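Local coordinates for protein glycerophosphodiester phosphodiesterase (Cytophaga hutchinsonii ATCC 33406, PDB 3CH0) that belongs to the glycerophosphodiester phosphodiesterase family, whose members are built on a TIM-barrel fold, at residues G13-R18 against V54-F59. Residues are numbered along the deposited sequence; the frame is centred on the assembly and turned at random.
Sequences GHRGCR and VSHDTF. With CIT (citric acid), chain B.
The guanidinium of Arg15 stacks on one face of the His56 imidazole, the two centres 3.7 Å apart and the planes 19° from parallel; Arg18 CZ lies over the opposite face of the Arg15 guanidinium, toward its rim. NH2 of Arg15 sits 3.1 Å from CD2 of His56, a face contact, while the in-plane edge of the guanidinium is turned to the citrate. There Arg15 NH2 donates to citrate O5 at 2.8 Å, and His14 NE2 reaches the same oxygen, also at 2.8 Å but along a more bent path, so two donors grip one carboxylate atom. From the loop after strand 52-54, His56 NE2 binds citrate O3 at 2.7 Å. Its other ring nitrogen, ND1, donates to Asp57 OD2 (2.7 Å, 163°), close to the ring plane although from above the carboxylate plane; this bond helps to fix the rotation of the imidazole. An extended run from CG to NE carries the Arg15 head across to the histidine, and Glu23 forms a salt bridge with Arg15 NH1. The pocket holds citric acid, probably from the crystallisation liquor. His14 and Arg15 follow parallel barrel strand 10-13, and antiparallel strand 52-54 brings His56 back beside them, consistent with a site at the carboxyl-terminal mouth of a TIM barrel.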
# COMPACT_ATOMS: atom_id res chain seq x y z
N GLY A 13 -0.26 -5.89 6.49
CA GLY A 13 -0.51 -4.71 7.31
C GLY A 13 -0.69 -3.48 6.45
O GLY A 13 0.25 -3.06 5.79
N HIS A 14 -1.93 -2.95 6.38
CA HIS A 14 -2.28 -1.83 5.50
C HIS A 14 -1.55 -0.57 5.99
O HIS A 14 -1.78 -0.14 7.14
CB HIS A 14 -3.81 -1.61 5.50
CG HIS A 14 -4.32 -0.61 4.52
ND1 HIS A 14 -5.15 0.44 4.88
CD2 HIS A 14 -4.14 -0.51 3.17
CE1 HIS A 14 -5.48 1.12 3.78
NE2 HIS A 14 -4.90 0.55 2.74
N ARG A 15 -0.69 0.01 5.17
CA ARG A 15 0.12 1.15 5.59
C ARG A 15 0.88 0.85 6.85
O ARG A 15 1.05 1.67 7.74
CB ARG A 15 -0.71 2.44 5.71
CG ARG A 15 -1.66 2.68 4.49
CD ARG A 15 -2.42 3.98 4.48
NE ARG A 15 -3.46 3.88 3.47
CZ ARG A 15 -4.48 4.69 3.38
NH1 ARG A 15 -4.53 5.84 4.07
NH2 ARG A 15 -5.43 4.40 2.53
N GLY A 16 1.34 -0.39 6.88
CA GLY A 16 2.03 -0.96 8.06
C GLY A 16 0.95 -1.40 9.02
O GLY A 16 0.69 -2.58 9.21
N CYS A 17 0.27 -0.45 9.66
CA CYS A 17 -0.84 -0.78 10.54
C CYS A 17 -1.58 0.49 10.93
O CYS A 17 -1.61 0.88 12.09
CB CYS A 17 -0.42 -1.57 11.80
SG CYS A 17 0.86 -0.79 12.77
N ARG A 18 -2.22 1.11 9.97
CA ARG A 18 -2.93 2.41 10.21
C ARG A 18 -3.90 2.43 11.37
O ARG A 18 -4.07 3.46 12.05
CB ARG A 18 -3.66 2.87 8.94
CG ARG A 18 -4.59 4.08 9.14
CD ARG A 18 -5.14 4.56 7.79
NE ARG A 18 -5.96 3.54 7.13
CZ ARG A 18 -6.90 3.79 6.21
NH1 ARG A 18 -7.11 5.01 5.79
NH2 ARG A 18 -7.63 2.78 5.74
N VAL A 54 7.38 7.24 1.10
CA VAL A 54 6.23 6.43 1.51
C VAL A 54 5.10 7.34 1.94
O VAL A 54 5.25 8.12 2.89
CB VAL A 54 6.57 5.43 2.64
CG1 VAL A 54 5.40 4.43 2.87
CG2 VAL A 54 7.83 4.64 2.33
N SER A 55 4.00 7.37 1.17
CA SER A 55 2.90 8.28 1.41
C SER A 55 1.68 7.83 0.62
O SER A 55 1.81 7.50 -0.56
CB SER A 55 3.28 9.69 0.93
OG SER A 55 2.27 10.59 1.27
N HIS A 56 0.53 7.84 1.26
CA HIS A 56 -0.73 7.47 0.57
C HIS A 56 -1.11 8.46 -0.51
O HIS A 56 -1.72 8.09 -1.53
CB HIS A 56 -1.88 7.36 1.57
CG HIS A 56 -3.16 6.97 0.93
ND1 HIS A 56 -4.13 7.89 0.58
CD2 HIS A 56 -3.58 5.78 0.44
CE1 HIS A 56 -5.12 7.25 -0.03
NE2 HIS A 56 -4.79 5.97 -0.14
N ASP A 57 -0.81 9.73 -0.31
CA ASP A 57 -1.17 10.83 -1.23
C ASP A 57 0.07 11.57 -1.66
O ASP A 57 1.11 11.57 -0.98
CB ASP A 57 -2.19 11.75 -0.59
CG ASP A 57 -3.54 11.07 -0.46
OD1 ASP A 57 -4.31 10.97 -1.49
OD2 ASP A 57 -3.81 10.55 0.64
N THR A 58 -0.04 12.23 -2.81
CA THR A 58 0.98 13.11 -3.32
C THR A 58 0.98 14.48 -2.64
O THR A 58 1.70 15.34 -3.10
CB THR A 58 0.87 13.29 -4.83
OG1 THR A 58 -0.42 13.84 -5.10
CG2 THR A 58 0.98 11.93 -5.52
N PHE A 59 0.11 14.68 -1.65
CA PHE A 59 0.02 15.92 -0.89
C PHE A 59 -0.06 15.52 0.59
O PHE A 59 -0.36 14.35 0.95
CB PHE A 59 -1.21 16.77 -1.28
CG PHE A 59 -2.50 16.02 -1.20
CD1 PHE A 59 -2.97 15.26 -2.27
CD2 PHE A 59 -3.24 16.00 -0.05
CE1 PHE A 59 -4.12 14.56 -2.16
CE2 PHE A 59 -4.36 15.32 0.06
CZ PHE A 59 -4.84 14.57 -1.02
C1 CIT B . -5.37 -0.50 -0.94
O1 CIT B . -5.40 -1.72 -1.18
O2 CIT B . -4.34 -0.07 -0.37
C2 CIT B . -6.56 0.37 -1.23
C3 CIT B . -6.30 1.81 -1.45
O7 CIT B . -5.47 1.91 -2.64
C4 CIT B . -7.62 2.53 -1.62
C5 CIT B . -7.54 3.94 -2.05
O3 CIT B . -6.77 4.73 -1.52
O4 CIT B . -8.32 4.35 -2.96
C6 CIT B . -5.53 2.42 -0.30
O5 CIT B . -6.04 2.28 0.86
O6 CIT B . -4.44 3.05 -0.57